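PDB 5LP0: epsin 1 from Danio rerio, which probably binds membranes rich in phosphatidylinositol 4,5-bisphosphate through its ENTH domain, bends them and promotes clathrin-coated invaginations in endocytosis. Local coordinates for residues S26-I31 against A65-E70. Residues are numbered along the deposited sequence; the frame is centred on the assembly and turned at random.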
loop_
_atom_site.group_PDB
_atom_site.type_symbol
_atom_site.label_atom_id
_atom_site.label_comp_id
_atom_site.label_asym_id
_atom_site.label_seq_id
_atom_site.Cartn_x
_atom_site.Cartn_y
_atom_site.Cartn_z
ATOM N N SER A 26 1.923 10.740 8.518
ATOM C CA SER A 26 2.828 11.753 7.978
ATOM C C SER A 26 3.817 11.118 6.991
ATOM O O SER A 26 4.164 11.707 5.960
ATOM C CB SER A 26 3.575 12.478 9.099
ATOM O OG SER A 26 4.392 11.589 9.837
ATOM N N LEU A 27 4.248 9.898 7.296
ATOM C CA LEU A 27 5.162 9.196 6.406
ATOM C C LEU A 27 4.408 8.868 5.131
ATOM O O LEU A 27 4.924 9.051 4.016
ATOM C CB LEU A 27 5.698 7.929 7.063
ATOM C CG LEU A 27 6.643 7.065 6.224
ATOM C CD1 LEU A 27 7.785 7.875 5.645
ATOM C CD2 LEU A 27 7.193 5.906 7.069
ATOM N N MET A 28 3.168 8.413 5.283
ATOM C CA MET A 28 2.385 8.062 4.117
ATOM C C MET A 28 2.189 9.316 3.264
ATOM O O MET A 28 2.238 9.240 2.048
ATOM C CB MET A 28 1.048 7.383 4.469
ATOM C CG MET A 28 1.182 5.883 4.956
ATOM S SD MET A 28 -0.380 4.945 4.994
ATOM C CE MET A 28 -1.206 5.839 6.293
ATOM N N SER A 29 1.999 10.480 3.888
ATOM C CA SER A 29 1.826 11.705 3.120
ATOM C C SER A 29 3.088 12.044 2.330
ATOM O O SER A 29 3.008 12.472 1.190
ATOM C CB SER A 29 1.448 12.863 4.039
ATOM O OG SER A 29 1.252 14.049 3.288
ATOM N N GLU A 30 4.248 11.861 2.943
ATOM C CA GLU A 30 5.507 12.069 2.235
ATOM C C GLU A 30 5.614 11.173 0.986
ATOM O O GLU A 30 6.010 11.619 -0.089
ATOM C CB GLU A 30 6.696 11.822 3.165
ATOM C CG GLU A 30 6.810 12.819 4.298
ATOM C CD GLU A 30 7.796 12.388 5.375
ATOM O OE1 GLU A 30 8.721 11.607 5.068
ATOM O OE2 GLU A 30 7.640 12.828 6.533
ATOM N N ILE A 31 5.273 9.896 1.150
ATOM C CA ILE A 31 5.319 8.937 0.050
ATOM C C ILE A 31 4.320 9.370 -1.044
ATOM O O ILE A 31 4.648 9.343 -2.230
ATOM C CB ILE A 31 5.071 7.497 0.540
ATOM C CG1 ILE A 31 6.157 7.091 1.560
ATOM C CG2 ILE A 31 5.079 6.525 -0.630
ATOM C CD1 ILE A 31 5.840 5.831 2.325
ATOM N N ALA A 65 1.414 -2.920 3.509
ATOM C CA ALA A 65 1.564 -2.492 2.116
ATOM C C ALA A 65 0.206 -2.221 1.504
ATOM O O ALA A 65 0.085 -1.303 0.679
ATOM C CB ALA A 65 2.340 -3.521 1.296
ATOM N N MET A 66 -0.843 -2.925 1.939
ATOM C CA MET A 66 -2.170 -2.663 1.362
ATOM C C MET A 66 -2.706 -1.358 1.956
ATOM O O MET A 66 -3.331 -0.564 1.244
ATOM C CB MET A 66 -3.169 -3.791 1.617
ATOM C CG MET A 66 -2.995 -4.975 0.688
ATOM S SD MET A 66 -4.356 -6.151 0.792
ATOM C CE MET A 66 -3.923 -6.860 2.376
ATOM N N THR A 67 -2.444 -1.102 3.236
ATOM C CA THR A 67 -2.830 0.172 3.838
ATOM C C THR A 67 -2.128 1.317 3.119
ATOM O O THR A 67 -2.752 2.309 2.756
ATOM C CB THR A 67 -2.497 0.182 5.297
ATOM O OG1 THR A 67 -3.255 -0.862 5.921
ATOM C CG2 THR A 67 -2.857 1.529 5.928
ATOM N N LEU A 68 -0.836 1.154 2.853
ATOM C CA LEU A 68 -0.096 2.177 2.132
ATOM C C LEU A 68 -0.624 2.318 0.701
ATOM O O LEU A 68 -0.859 3.438 0.229
ATOM C CB LEU A 68 1.392 1.860 2.148
ATOM C CG LEU A 68 2.237 2.805 1.297
ATOM C CD1 LEU A 68 2.153 4.234 1.836
ATOM C CD2 LEU A 68 3.675 2.342 1.269
ATOM N N MET A 69 -0.825 1.217 -0.004
ATOM C CA MET A 69 -1.298 1.299 -1.370
ATOM C C MET A 69 -2.652 1.998 -1.412
ATOM O O MET A 69 -2.866 2.858 -2.275
ATOM C CB MET A 69 -1.382 -0.074 -2.032
ATOM C CG MET A 69 -1.569 0.038 -3.549
ATOM S SD MET A 69 -0.104 0.735 -4.405
ATOM C CE MET A 69 0.682 -0.766 -4.973
ATOM N N GLU A 70 -3.559 1.678 -0.499
ATOM C CA GLU A 70 -4.840 2.354 -0.459
ATOM C C GLU A 70 -4.663 3.864 -0.291
ATOM O O GLU A 70 -5.293 4.675 -0.991
ATOM C CB GLU A 70 -5.680 1.805 0.681
ATOM C CG GLU A 70 -7.028 2.503 0.797
ATOM C CD GLU A 70 -7.872 1.945 1.911
ATOM O OE1 GLU A 70 -7.339 1.236 2.795
ATOM O OE2 GLU A 70 -9.089 2.208 1.899
#
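Met28 and Leu68 form the closest apolar contact between residues 26-31 and 65-70. Their side chains run past each other in opposite directions. Leu68 CD1 lies 3.7 Å from Met28 CG. Ile31, one turn further along, meets the same methyl. Its CD1 comes within 4.0 Å of Leu68 CD1, and the two side chains cross at about a right angle. Leu68 therefore reaches both neighbours with one branch. With CG anti to the backbone N (chi1 174°) and chi2 at 63°, CD1 is the methyl that comes closest to the other segment.

The thioether of Met28 makes looser contacts. SD lies 4.0 Å from Leu68 CA and 4.3 Å from Thr67 CG2.

The segment axes approach to 10.7 Å and cross at -56°. This spacing is filled by side chains: the middle of Met28 and the methyl ends of Ile31 and Leu68. Ile31 also touches Ile44 of helix 38-51 and Lys11 of helix 8-15, so four ENTH-domain helices, 25-34 and 59-75 included, meet around it. Arg51, a probable phosphoinositide-binding residue, has its side chain about 7 Å from that of Leu68. The chemistry implies cohesion by dispersion and burial of apolar surface, without polar links between the two segments.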